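Local coordinates for protein RTX toxin (Vibrio vulnificus CMCP6, PDB 6A7H) that probably inactivates the host small GTPases Ras and Rap1, acting as a Ras/Rap1-specific endopeptidase within a secreted bacterial toxin, at residues 175-180 and 191-196; 153-158 and 212-217; 102-107 and 121-126; 131-136 and 249-254. All coordinates share one frame; numbering follows the deposited sequence.

Interaction 1. Residues 175-180 and 191-196; sequences GLLSKA and LGYSYQ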
loop_
_atom_site.group_PDB
_atom_site.type_symbol
_atom_site.label_atom_id
_atom_site.label_comp_id
_atom_site.label_asym_id
_atom_site.label_seq_id
_atom_site.Cartn_x
_atom_site.Cartn_y
_atom_site.Cartn_z
ATOM N N GLY A 175 13.106 8.712 21.901
ATOM C CA GLY A 175 11.831 8.028 21.673
ATOM C C GLY A 175 11.422 7.766 20.217
ATOM O O GLY A 175 10.275 7.398 19.930
ATOM N N LEU A 176 12.360 7.951 19.292
ATOM C CA LEU A 176 12.087 7.743 17.870
ATOM C C LEU A 176 12.751 6.463 17.367
ATOM O O LEU A 176 13.775 6.051 17.899
ATOM C CB LEU A 176 12.576 8.946 17.053
ATOM C CG LEU A 176 12.077 10.307 17.552
ATOM C CD1 LEU A 176 12.653 11.413 16.692
ATOM C CD2 LEU A 176 10.540 10.356 17.575
ATOM N N LEU A 177 12.149 5.842 16.355
ATOM C CA LEU A 177 12.694 4.658 15.682
ATOM C C LEU A 177 12.961 3.479 16.619
ATOM O O LEU A 177 13.919 2.733 16.418
ATOM C CB LEU A 177 13.983 5.026 14.935
ATOM C CG LEU A 177 13.852 6.193 13.956
ATOM C CD1 LEU A 177 15.163 6.471 13.261
ATOM C CD2 LEU A 177 12.723 5.953 12.935
ATOM N N SER A 178 12.126 3.302 17.641
ATOM C CA SER A 178 12.362 2.211 18.584
ATOM C C SER A 178 12.264 0.828 17.910
ATOM O O SER A 178 12.922 -0.111 18.332
ATOM C CB SER A 178 11.387 2.290 19.761
ATOM O OG SER A 178 10.055 2.406 19.303
ATOM N N LYS A 179 11.463 0.711 16.857
ATOM C CA LYS A 179 11.326 -0.552 16.134
ATOM C C LYS A 179 12.465 -0.745 15.121
ATOM O O LYS A 179 12.240 -0.854 13.906
ATOM C CB LYS A 179 9.972 -0.621 15.425
ATOM C CG LYS A 179 8.771 -0.481 16.346
ATOM C CD LYS A 179 7.456 -0.601 15.567
ATOM C CE LYS A 179 6.272 -0.159 16.430
ATOM N NZ LYS A 179 4.944 -0.256 15.754
ATOM N N ALA A 180 13.690 -0.779 15.639
ATOM C CA ALA A 180 14.873 -1.034 14.830
ATOM C C ALA A 180 15.952 -1.649 15.707
ATOM O O ALA A 180 16.167 -1.223 16.832
ATOM C CB ALA A 180 15.378 0.235 14.173
ATOM N N LEU A 191 14.789 -3.476 10.496
ATOM C CA LEU A 191 14.081 -2.197 10.520
ATOM C C LEU A 191 12.558 -2.335 10.409
ATOM O O LEU A 191 12.055 -2.960 9.475
ATOM C CB LEU A 191 14.605 -1.321 9.387
ATOM C CG LEU A 191 14.130 0.117 9.276
ATOM C CD1 LEU A 191 14.399 0.868 10.577
ATOM C CD2 LEU A 191 14.858 0.756 8.125
ATOM N N GLY A 192 11.836 -1.743 11.360
ATOM C CA GLY A 192 10.396 -1.923 11.461
ATOM C C GLY A 192 9.538 -0.829 10.845
ATOM O O GLY A 192 8.320 -0.822 11.014
ATOM N N TYR A 193 10.169 0.089 10.118
ATOM C CA TYR A 193 9.450 1.154 9.413
ATOM C C TYR A 193 9.650 1.012 7.909
ATOM O O TYR A 193 10.718 0.593 7.456
ATOM C CB TYR A 193 9.923 2.538 9.876
ATOM C CG TYR A 193 9.935 2.677 11.383
ATOM C CD1 TYR A 193 8.784 3.050 12.069
ATOM C CD2 TYR A 193 11.086 2.406 12.121
ATOM C CE1 TYR A 193 8.777 3.167 13.438
ATOM C CE2 TYR A 193 11.088 2.504 13.495
ATOM C CZ TYR A 193 9.924 2.887 14.150
ATOM O OH TYR A 193 9.899 2.996 15.516
ATOM N N SER A 194 8.612 1.346 7.145
ATOM C CA SER A 194 8.722 1.452 5.695
ATOM C C SER A 194 9.435 2.725 5.286
ATOM O O SER A 194 9.541 3.673 6.068
ATOM C CB SER A 194 7.344 1.436 5.050
ATOM O OG SER A 194 6.639 2.618 5.397
ATOM N N TYR A 195 9.893 2.752 4.040
ATOM C CA TYR A 195 10.493 3.944 3.468
ATOM C C TYR A 195 9.582 5.170 3.677
ATOM O O TYR A 195 10.042 6.214 4.139
ATOM C CB TYR A 195 10.786 3.711 1.984
ATOM C CG TYR A 195 11.470 4.859 1.278
ATOM C CD1 TYR A 195 10.726 5.924 0.776
ATOM C CD2 TYR A 195 12.854 4.865 1.076
ATOM C CE1 TYR A 195 11.336 6.986 0.109
ATOM C CE2 TYR A 195 13.481 5.936 0.394
ATOM C CZ TYR A 195 12.705 6.995 -0.075
ATOM O OH TYR A 195 13.269 8.069 -0.742
ATOM N N GLN A 196 8.294 5.031 3.374
ATOM C CA GLN A 196 7.346 6.133 3.518
ATOM C C GLN A 196 7.134 6.593 4.977
ATOM O O GLN A 196 7.005 7.784 5.230
ATOM C CB GLN A 196 5.999 5.751 2.897
ATOM C CG GLN A 196 6.071 5.471 1.359
ATOM C CD GLN A 196 6.393 6.725 0.520
ATOM O OE1 GLN A 196 5.945 7.839 0.824
ATOM N NE2 GLN A 196 7.169 6.538 -0.541
#

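Interaction 2. Residues 153-158 and 212-217; sequences YHVDLG and YFLKEA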
loop_
_atom_site.group_PDB
_atom_site.type_symbol
_atom_site.label_atom_id
_atom_site.label_comp_id
_atom_site.label_asym_id
_atom_site.label_seq_id
_atom_site.Cartn_x
_atom_site.Cartn_y
_atom_site.Cartn_z
ATOM N N TYR A 153 12.463 -4.569 6.686
ATOM C CA TYR A 153 13.718 -4.702 5.964
ATOM C C TYR A 153 14.833 -5.273 6.841
ATOM O O TYR A 153 14.874 -5.065 8.064
ATOM C CB TYR A 153 14.219 -3.357 5.415
ATOM C CG TYR A 153 13.251 -2.489 4.664
ATOM C CD1 TYR A 153 13.011 -2.682 3.302
ATOM C CD2 TYR A 153 12.636 -1.417 5.294
ATOM C CE1 TYR A 153 12.130 -1.843 2.596
ATOM C CE2 TYR A 153 11.787 -0.577 4.608
ATOM C CZ TYR A 153 11.529 -0.789 3.263
ATOM O OH TYR A 153 10.656 0.061 2.609
ATOM N N HIS A 154 15.760 -5.955 6.189
ATOM C CA HIS A 154 16.995 -6.359 6.831
ATOM C C HIS A 154 18.118 -5.829 5.970
ATOM O O HIS A 154 18.525 -6.475 5.003
ATOM C CB HIS A 154 17.065 -7.866 6.978
ATOM C CG HIS A 154 15.812 -8.467 7.526
ATOM N ND1 HIS A 154 15.553 -8.539 8.875
ATOM C CD2 HIS A 154 14.744 -9.018 6.906
ATOM C CE1 HIS A 154 14.384 -9.123 9.066
ATOM N NE2 HIS A 154 13.870 -9.421 7.887
ATOM N N VAL A 155 18.592 -4.636 6.325
ATOM C CA VAL A 155 19.540 -3.881 5.516
ATOM C C VAL A 155 20.987 -4.001 5.992
ATOM O O VAL A 155 21.327 -3.583 7.103
ATOM C CB VAL A 155 19.151 -2.392 5.493
ATOM C CG1 VAL A 155 20.179 -1.573 4.691
ATOM C CG2 VAL A 155 17.707 -2.230 4.953
ATOM N N ASP A 156 21.835 -4.581 5.149
ATOM C CA ASP A 156 23.272 -4.601 5.395
ATOM C C ASP A 156 23.859 -3.220 5.102
ATOM O O ASP A 156 23.909 -2.799 3.953
ATOM C CB ASP A 156 23.953 -5.668 4.539
ATOM C CG ASP A 156 25.476 -5.661 4.675
ATOM O OD1 ASP A 156 26.009 -5.087 5.655
ATOM O OD2 ASP A 156 26.140 -6.247 3.794
ATOM N N LEU A 157 24.323 -2.535 6.143
ATOM C CA LEU A 157 24.729 -1.134 6.032
ATOM C C LEU A 157 26.167 -0.965 5.560
ATOM O O LEU A 157 26.556 0.125 5.137
ATOM C CB LEU A 157 24.532 -0.422 7.375
ATOM C CG LEU A 157 23.069 -0.351 7.802
ATOM C CD1 LEU A 157 22.959 -0.219 9.324
ATOM C CD2 LEU A 157 22.352 0.806 7.088
ATOM N N GLY A 158 26.946 -2.041 5.619
ATOM C CA GLY A 158 28.341 -2.005 5.204
ATOM C C GLY A 158 29.080 -0.814 5.787
ATOM O O GLY A 158 29.009 -0.573 6.989
ATOM N N TYR A 212 19.125 9.189 5.799
ATOM C CA TYR A 212 20.095 9.521 4.755
ATOM C C TYR A 212 21.112 8.395 4.556
ATOM O O TYR A 212 21.441 8.041 3.416
ATOM C CB TYR A 212 20.832 10.842 5.064
ATOM C CG TYR A 212 22.050 11.011 4.183
ATOM C CD1 TYR A 212 21.934 11.550 2.910
ATOM C CD2 TYR A 212 23.318 10.601 4.612
ATOM C CE1 TYR A 212 23.048 11.681 2.078
ATOM C CE2 TYR A 212 24.426 10.728 3.799
ATOM C CZ TYR A 212 24.290 11.269 2.529
ATOM O OH TYR A 212 25.387 11.400 1.724
ATOM N N PHE A 213 21.627 7.846 5.655
ATOM C CA PHE A 213 22.640 6.789 5.555
ATOM C C PHE A 213 22.027 5.446 5.115
ATOM O O PHE A 213 22.659 4.693 4.376
ATOM C CB PHE A 213 23.394 6.644 6.882
ATOM C CG PHE A 213 24.286 7.809 7.185
ATOM C CD1 PHE A 213 25.449 8.016 6.458
ATOM C CD2 PHE A 213 23.949 8.714 8.177
ATOM C CE1 PHE A 213 26.285 9.114 6.727
ATOM C CE2 PHE A 213 24.768 9.799 8.460
ATOM C CZ PHE A 213 25.940 10.005 7.731
ATOM N N LEU A 214 20.809 5.158 5.572
ATOM C CA LEU A 214 20.046 4.021 5.076
ATOM C C LEU A 214 20.015 4.060 3.555
ATOM O O LEU A 214 20.367 3.086 2.886
ATOM C CB LEU A 214 18.611 4.026 5.623
ATOM C CG LEU A 214 17.817 2.773 5.264
ATOM C CD1 LEU A 214 18.464 1.528 5.897
ATOM C CD2 LEU A 214 16.358 2.880 5.666
ATOM N N LYS A 215 19.605 5.205 3.018
ATOM C CA LYS A 215 19.505 5.388 1.576
ATOM C C LYS A 215 20.845 5.247 0.853
ATOM O O LYS A 215 20.884 4.727 -0.261
ATOM C CB LYS A 215 18.887 6.748 1.261
ATOM C CG LYS A 215 17.398 6.802 1.572
ATOM C CD LYS A 215 16.706 7.959 0.850
ATOM C CE LYS A 215 16.907 9.290 1.550
ATOM N NZ LYS A 215 16.035 10.340 0.955
ATOM N N GLU A 216 21.935 5.703 1.470
ATOM C CA GLU A 216 23.241 5.601 0.838
ATOM C C GLU A 216 23.622 4.140 0.720
ATOM O O GLU A 216 24.065 3.698 -0.335
ATOM C CB GLU A 216 24.309 6.370 1.618
ATOM C CG GLU A 216 24.217 7.877 1.473
ATOM C CD GLU A 216 24.270 8.338 0.023
ATOM O OE1 GLU A 216 25.315 8.142 -0.622
ATOM O OE2 GLU A 216 23.271 8.909 -0.469
ATOM N N ALA A 217 23.421 3.385 1.799
ATOM C CA ALA A 217 23.681 1.949 1.787
ATOM C C ALA A 217 22.887 1.265 0.674
ATOM O O ALA A 217 23.422 0.396 -0.029
ATOM C CB ALA A 217 23.343 1.326 3.142
#

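Interaction 3. Residues 102-107 and 121-126; sequences ARIFMV and DMMVRW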
loop_
_atom_site.group_PDB
_atom_site.type_symbol
_atom_site.label_atom_id
_atom_site.label_comp_id
_atom_site.label_asym_id
_atom_site.label_seq_id
_atom_site.Cartn_x
_atom_site.Cartn_y
_atom_site.Cartn_z
ATOM N N ALA A 102 -0.966 -16.884 -8.496
ATOM C CA ALA A 102 -1.976 -17.652 -7.788
ATOM C C ALA A 102 -3.124 -16.751 -7.323
ATOM O O ALA A 102 -4.287 -17.148 -7.374
ATOM C CB ALA A 102 -1.349 -18.389 -6.602
ATOM N N ARG A 103 -2.804 -15.529 -6.895
ATOM C CA ARG A 103 -3.858 -14.602 -6.476
ATOM C C ARG A 103 -4.746 -14.230 -7.645
ATOM O O ARG A 103 -5.967 -14.179 -7.516
ATOM C CB ARG A 103 -3.271 -13.344 -5.829
ATOM C CG ARG A 103 -3.119 -13.489 -4.316
ATOM C CD ARG A 103 -2.628 -12.210 -3.620
ATOM N NE ARG A 103 -1.170 -12.060 -3.679
ATOM C CZ ARG A 103 -0.333 -12.461 -2.724
ATOM N NH1 ARG A 103 -0.812 -13.044 -1.631
ATOM N NH2 ARG A 103 0.978 -12.283 -2.859
ATOM N N ILE A 104 -4.128 -13.983 -8.789
ATOM C CA ILE A 104 -4.867 -13.624 -9.990
ATOM C C ILE A 104 -5.682 -14.833 -10.428
ATOM O O ILE A 104 -6.821 -14.707 -10.878
ATOM C CB ILE A 104 -3.905 -13.147 -11.103
ATOM C CG1 ILE A 104 -3.169 -11.889 -10.635
ATOM C CG2 ILE A 104 -4.625 -12.880 -12.391
ATOM C CD1 ILE A 104 -2.217 -11.332 -11.661
ATOM N N PHE A 105 -5.092 -16.009 -10.255
ATOM C CA PHE A 105 -5.737 -17.263 -10.616
ATOM C C PHE A 105 -7.056 -17.429 -9.865
ATOM O O PHE A 105 -8.067 -17.806 -10.471
ATOM C CB PHE A 105 -4.786 -18.428 -10.328
ATOM C CG PHE A 105 -5.268 -19.774 -10.820
ATOM C CD1 PHE A 105 -6.039 -20.595 -10.001
ATOM C CD2 PHE A 105 -4.891 -20.246 -12.074
ATOM C CE1 PHE A 105 -6.448 -21.860 -10.430
ATOM C CE2 PHE A 105 -5.300 -21.506 -12.513
ATOM C CZ PHE A 105 -6.087 -22.311 -11.688
ATOM N N MET A 106 -7.054 -17.135 -8.560
ATOM C CA MET A 106 -8.263 -17.281 -7.750
ATOM C C MET A 106 -9.337 -16.338 -8.271
ATOM O O MET A 106 -10.527 -16.681 -8.278
ATOM C CB MET A 106 -8.002 -16.992 -6.262
ATOM C CG MET A 106 -6.896 -17.824 -5.644
ATOM S SD MET A 106 -7.075 -19.601 -5.935
ATOM C CE MET A 106 -8.423 -20.022 -4.844
ATOM N N VAL A 107 -8.914 -15.147 -8.700
ATOM C CA VAL A 107 -9.842 -14.192 -9.285
ATOM C C VAL A 107 -10.395 -14.728 -10.607
ATOM O O VAL A 107 -11.587 -14.604 -10.869
ATOM C CB VAL A 107 -9.169 -12.822 -9.468
ATOM C CG1 VAL A 107 -9.983 -11.906 -10.369
ATOM C CG2 VAL A 107 -8.959 -12.183 -8.097
ATOM N N ASP A 121 -8.192 -9.434 -16.424
ATOM C CA ASP A 121 -7.364 -8.723 -17.401
ATOM C C ASP A 121 -6.758 -7.460 -16.786
ATOM O O ASP A 121 -5.622 -7.066 -17.112
ATOM C CB ASP A 121 -8.174 -8.361 -18.660
ATOM C CG ASP A 121 -8.378 -9.548 -19.583
ATOM O OD1 ASP A 121 -7.638 -10.546 -19.441
ATOM O OD2 ASP A 121 -9.271 -9.483 -20.458
ATOM N N MET A 122 -7.525 -6.829 -15.903
ATOM C CA MET A 122 -7.059 -5.646 -15.217
ATOM C C MET A 122 -5.893 -5.993 -14.280
ATOM O O MET A 122 -4.892 -5.279 -14.244
ATOM C CB MET A 122 -8.199 -4.996 -14.442
ATOM C CG MET A 122 -7.779 -3.803 -13.600
ATOM S SD MET A 122 -9.242 -3.020 -12.899
ATOM C CE MET A 122 -8.523 -1.648 -11.992
ATOM N N MET A 123 -6.013 -7.096 -13.543
ATOM C CA MET A 123 -4.938 -7.503 -12.635
ATOM C C MET A 123 -3.673 -7.892 -13.400
ATOM O O MET A 123 -2.556 -7.514 -13.011
ATOM C CB MET A 123 -5.404 -8.652 -11.733
ATOM C CG MET A 123 -6.287 -8.142 -10.616
ATOM S SD MET A 123 -7.039 -9.400 -9.544
ATOM C CE MET A 123 -5.632 -10.127 -8.726
ATOM N N VAL A 124 -3.854 -8.639 -14.487
ATOM C CA VAL A 124 -2.752 -9.036 -15.352
ATOM C C VAL A 124 -1.999 -7.826 -15.933
ATOM O O VAL A 124 -0.763 -7.814 -15.998
ATOM C CB VAL A 124 -3.263 -9.926 -16.506
ATOM C CG1 VAL A 124 -2.191 -10.079 -17.597
ATOM C CG2 VAL A 124 -3.676 -11.271 -15.969
ATOM N N ARG A 125 -2.747 -6.808 -16.343
ATOM C CA ARG A 125 -2.158 -5.600 -16.915
ATOM C C ARG A 125 -1.334 -4.827 -15.852
ATOM O O ARG A 125 -0.238 -4.346 -16.139
ATOM C CB ARG A 125 -3.260 -4.717 -17.509
ATOM C CG ARG A 125 -2.756 -3.604 -18.424
ATOM C CD ARG A 125 -3.878 -2.652 -18.864
ATOM N NE ARG A 125 -4.455 -1.902 -17.746
ATOM C CZ ARG A 125 -5.713 -2.021 -17.332
ATOM N NH1 ARG A 125 -6.542 -2.854 -17.947
ATOM N NH2 ARG A 125 -6.146 -1.300 -16.307
ATOM N N TRP A 126 -1.859 -4.716 -14.629
ATOM C CA TRP A 126 -1.094 -4.114 -13.529
ATOM C C TRP A 126 0.179 -4.899 -13.236
ATOM O O TRP A 126 1.236 -4.305 -13.030
ATOM C CB TRP A 126 -1.918 -4.038 -12.244
ATOM C CG TRP A 126 -2.832 -2.851 -12.127
ATOM C CD1 TRP A 126 -3.906 -2.549 -12.923
ATOM C CD2 TRP A 126 -2.772 -1.819 -11.134
ATOM N NE1 TRP A 126 -4.508 -1.384 -12.496
ATOM C CE2 TRP A 126 -3.840 -0.922 -11.393
ATOM C CE3 TRP A 126 -1.927 -1.566 -10.051
ATOM C CZ2 TRP A 126 -4.083 0.195 -10.603
ATOM C CZ3 TRP A 126 -2.165 -0.443 -9.275
ATOM C CH2 TRP A 126 -3.230 0.422 -9.556
#

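Interaction 4. Residues 131-136 and 249-254; sequences PYLAPK and DRMDQI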
loop_
_atom_site.group_PDB
_atom_site.type_symbol
_atom_site.label_atom_id
_atom_site.label_comp_id
_atom_site.label_asym_id
_atom_site.label_seq_id
_atom_site.Cartn_x
_atom_site.Cartn_y
_atom_site.Cartn_z
ATOM N N PRO A 131 5.477 -0.959 -11.791
ATOM C CA PRO A 131 6.835 -1.323 -11.357
ATOM C C PRO A 131 6.882 -1.991 -9.988
ATOM O O PRO A 131 7.789 -2.767 -9.743
ATOM C CB PRO A 131 7.573 0.026 -11.335
ATOM C CG PRO A 131 6.820 0.873 -12.331
ATOM C CD PRO A 131 5.373 0.476 -12.121
ATOM N N TYR A 132 5.898 -1.741 -9.132
ATOM C CA TYR A 132 5.919 -2.319 -7.787
ATOM C C TYR A 132 5.457 -3.774 -7.747
ATOM O O TYR A 132 5.614 -4.454 -6.724
ATOM C CB TYR A 132 5.092 -1.458 -6.825
ATOM C CG TYR A 132 5.917 -0.301 -6.289
ATOM C CD1 TYR A 132 5.983 0.912 -6.970
ATOM C CD2 TYR A 132 6.680 -0.445 -5.135
ATOM C CE1 TYR A 132 6.766 1.963 -6.497
ATOM C CE2 TYR A 132 7.463 0.591 -4.657
ATOM C CZ TYR A 132 7.503 1.791 -5.339
ATOM O OH TYR A 132 8.287 2.808 -4.857
ATOM N N LEU A 133 4.931 -4.270 -8.864
ATOM C CA LEU A 133 4.529 -5.681 -8.962
ATOM C C LEU A 133 5.542 -6.525 -9.725
ATOM O O LEU A 133 5.365 -7.735 -9.872
ATOM C CB LEU A 133 3.160 -5.809 -9.623
ATOM C CG LEU A 133 2.024 -5.308 -8.733
ATOM C CD1 LEU A 133 0.735 -5.228 -9.538
ATOM C CD2 LEU A 133 1.855 -6.195 -7.485
ATOM N N ALA A 134 6.581 -5.869 -10.228
ATOM C CA ALA A 134 7.728 -6.538 -10.829
ATOM C C ALA A 134 8.372 -7.494 -9.819
ATOM O O ALA A 134 8.178 -7.328 -8.620
ATOM C CB ALA A 134 8.746 -5.495 -11.314
ATOM N N PRO A 135 9.120 -8.509 -10.299
ATOM C CA PRO A 135 9.762 -9.451 -9.370
ATOM C C PRO A 135 10.630 -8.743 -8.337
ATOM O O PRO A 135 11.451 -7.917 -8.707
ATOM C CB PRO A 135 10.613 -10.332 -10.292
ATOM C CG PRO A 135 9.860 -10.328 -11.578
ATOM C CD PRO A 135 9.298 -8.925 -11.704
ATOM N N LYS A 136 10.402 -9.046 -7.059
ATOM C CA LYS A 136 11.160 -8.474 -5.952
ATOM C C LYS A 136 11.792 -9.604 -5.148
ATOM O O LYS A 136 11.082 -10.335 -4.452
ATOM C CB LYS A 136 10.261 -7.627 -5.043
ATOM C CG LYS A 136 9.825 -6.273 -5.603
ATOM C CD LYS A 136 8.490 -5.841 -4.993
ATOM C CE LYS A 136 7.385 -6.786 -5.482
ATOM N NZ LYS A 136 6.058 -6.443 -4.958
ATOM N N ASP A 249 -1.841 -6.680 -0.693
ATOM C CA ASP A 249 -2.657 -5.487 -0.517
ATOM C C ASP A 249 -2.848 -4.765 -1.839
ATOM O O ASP A 249 -3.926 -4.251 -2.112
ATOM C CB ASP A 249 -2.053 -4.525 0.506
ATOM C CG ASP A 249 -2.717 -3.152 0.455
ATOM O OD1 ASP A 249 -3.877 -3.020 0.931
ATOM O OD2 ASP A 249 -2.091 -2.216 -0.090
ATOM N N ARG A 250 -1.816 -4.749 -2.672
ATOM C CA ARG A 250 -1.959 -4.115 -3.981
ATOM C C ARG A 250 -3.011 -4.828 -4.845
ATOM O O ARG A 250 -3.805 -4.177 -5.530
ATOM C CB ARG A 250 -0.615 -4.058 -4.706
ATOM C CG ARG A 250 -0.300 -2.666 -5.254
ATOM C CD ARG A 250 1.141 -2.564 -5.719
ATOM N NE ARG A 250 1.409 -1.259 -6.304
ATOM C CZ ARG A 250 1.624 -0.156 -5.604
ATOM N NH1 ARG A 250 1.601 -0.189 -4.278
ATOM N NH2 ARG A 250 1.857 0.984 -6.237
ATOM N N MET A 251 -3.018 -6.156 -4.821
ATOM C CA MET A 251 -4.051 -6.901 -5.540
ATOM C C MET A 251 -5.445 -6.607 -4.975
ATOM O O MET A 251 -6.404 -6.451 -5.724
ATOM C CB MET A 251 -3.774 -8.401 -5.495
ATOM C CG MET A 251 -2.574 -8.825 -6.328
ATOM S SD MET A 251 -2.780 -8.351 -8.068
ATOM C CE MET A 251 -1.399 -7.323 -8.149
ATOM N N ASP A 252 -5.548 -6.522 -3.654
ATOM C CA ASP A 252 -6.795 -6.131 -3.021
ATOM C C ASP A 252 -7.268 -4.757 -3.473
ATOM O O ASP A 252 -8.471 -4.557 -3.721
ATOM C CB ASP A 252 -6.643 -6.129 -1.500
ATOM C CG ASP A 252 -6.629 -7.520 -0.921
ATOM O OD1 ASP A 252 -6.997 -8.464 -1.655
ATOM O OD2 ASP A 252 -6.264 -7.667 0.269
ATOM N N GLN A 253 -6.332 -3.807 -3.559
ATOM C CA GLN A 253 -6.699 -2.440 -3.917
ATOM C C GLN A 253 -7.139 -2.354 -5.374
ATOM O O GLN A 253 -8.002 -1.537 -5.720
ATOM C CB GLN A 253 -5.544 -1.454 -3.655
ATOM C CG GLN A 253 -5.086 -1.360 -2.199
ATOM C CD GLN A 253 -6.157 -0.847 -1.260
ATOM O OE1 GLN A 253 -7.154 -0.277 -1.693
ATOM N NE2 GLN A 253 -5.947 -1.035 0.036
ATOM N N ILE A 254 -6.558 -3.185 -6.234
ATOM C CA ILE A 254 -6.957 -3.183 -7.644
ATOM C C ILE A 254 -8.404 -3.651 -7.762
ATOM O O ILE A 254 -9.194 -3.073 -8.507
ATOM C CB ILE A 254 -6.064 -4.081 -8.499
ATOM C CG1 ILE A 254 -4.684 -3.454 -8.683
ATOM C CG2 ILE A 254 -6.721 -4.389 -9.849
ATOM C CD1 ILE A 254 -3.660 -4.477 -9.127
#

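Interaction 1. Residues 175-180 and 191-196
Ala180 and Leu191 form a non-hydrogen-bonded antiparallel pair, their CA atoms 4.5 Å apart, at the open end of the hairpin made by strands 180-183 and 188-191. Beside them, Gly192 N donates to Lys179 O over 2.7 Å, a bond short but bent at the hydrogen. Lys179 is the centre of an inverse gamma turn, through which the chain enters its strand.

From the other segment Tyr193 reaches past the turn. Its first torsion (chi1 -50°) sets the ring anti to its own carbonyl carbon, and the phenol oxygen arrives among the backbone atoms of Leu177, Ser178 and Lys179. Tyr193 OH accepts from Lys179 N at 3.1 Å, almost straight at 168°. Leu177 CD2 sits over one face of the ring in a CH-pi contact, 4.2 Å from the centroid, while the Lys179 side chain crosses that of Tyr193 at about a right angle near its hydroxyl end, CB 3.6 Å from OH. Ala180 CB and Leu191 CD1 add a small apolar patch.

The chemistry implies an aromatic residue used as a backbone partner and an apolar surface at once: the hydroxyl holds the turn by one amide, and Leu177 packs on the ring that carries it.

Interaction 2. Residues 153-158 and 212-217
Strand 153-156 and the turn after it run past helix 205-221, coming closest where Leu157 and Ala217 have their CA atoms 5.4 Å apart. The example illustrates how a strand and the turn after it pack on a helix largely through apolar side chains.

Leu214 carries the middle of the contact. Its CG stands anti to the backbone N (chi1 -173°), which sends CD1 out to the strand, where it meets both branches of Val155: CG1 at 3.7 Å and CG2 at 3.9 Å. The two side chains cross at about a right angle, and the leucine methyl rests against the fork of the valine. Leu157 CD2 reaches the same methyl from another direction and also lies 4.1 Å from Ala217 CB. The small alanine lets the chain come near, its CB being 4.0 Å from the carbonyl oxygen of Leu157.

Behind this apolar patch the chain turns through an Asx turn, in which Gly158 N donates to Asp156 OD1 at 3.2 Å, approaching from well above the carboxylate plane.

Strand 153-156 is an outermost strand of a three-stranded antiparallel sheet, paired with strand 188-191, whose Val189 touches Val155 and Leu157. Helix 229-237 reaches Val155 through Leu233 and Phe237, and Phe164 of helix 161-173 packs on both Leu157 and Leu214.

Interaction 3. Residues 102-107 and 121-126
No ring face or edge enters the contact, where Ile104 and Val107 meet the chain of Met123; the nearby indole of Trp126 instead makes an edge-to-face pair with His405. The central side chain is a thioether. Met123 extends as far as its sulfur and then bends (chi3 66°), bringing CE 3.6 Å from Ile104 CG1 and also against the backbone of the facing helix. The sulfur lies beside the valine, Met123 SD being 3.7 Å from Val107 CG2.

The pair forms a helical hairpin: helices 98-112 and 119-129 follow one another in the chain, and segments 102-107 and 121-126 run nearly antiparallel, their axes at 164° and 10.1 Å apart at closest approach. On the other flank Ile104 CG2 and Val124 CG2 touch at 4.0 Å, their side chains crossing at about a right angle. Ile93 of helix 87-94 packs on both Ile104 and Val124.

Interaction 4. Residues 131-136 and 249-254
Leu133, Arg250 and Tyr132 dominate this packing of a loop onto a helix, in which residues 131-136, following helix 119-129, lie against the long helix 240-263 of the region related to the Pasteurella multocida toxin C2 domain. The backbones stay well apart, with the CA atoms of Leu133 and Arg250 8.3 Å from each other, so the extended Arg250 and the bent Met251 reach across to the loop.

Arg250 is stretched out from CG to NE and lays its guanidinium beneath Tyr132, whose CB sits over one face, 3.7 Å from NE and offset toward the rim. The tyrosine ring is tilted 35° to the guanidinium plane, and NH2 approaches it obliquely. The charge is answered from outside the two segments: NE makes a salt bridge to Asp130, and the group also forms a cation-pi contact with Tyr409. Asp130 additionally accepts from Tyr132 N, tying the arginine and the start of the loop to one carboxylate.

The loop is further held by Lys136 NZ, which donates to Tyr132 O at 2.7 Å and forms a salt bridge with Asp247 of the same helix.

Leu133 takes the apolar share. Its CD2 lies 4.1 Å from Arg250 CD, and Met251, bent at chi2 (-58°) and again at chi3, brings CE up against both leucine methyls, 3.5 Å from CD2 and 3.3 Å from CD1, an unusually close approach, perhaps partly coordinate error.

The four contacts form two touching pairs. Interactions 1 and 2, with centres 13 Å apart, share the three-stranded sheet: Leu191 N lies 2.9 Å from Tyr153 O, and Tyr195 N 3.1 Å from Tyr153 OH, both probable hydrogen bonds. Interactions 3 and 4, 10 Å between centres, join through apolar packing, Met123 CE being 3.4 Å from Met251 SD and Trp126 CD2 3.4 Å from Ile254 CD1. Between the pairs, interactions 1 and 4 come within about 6 Å at their nearest atoms without touching, whereas interactions 1 and 3 lie on opposite sides of the chain's centre. Near interaction 3, a sulfate, probably from the crystallisation liquor, sits about 6 Å from the Arg103 side chain.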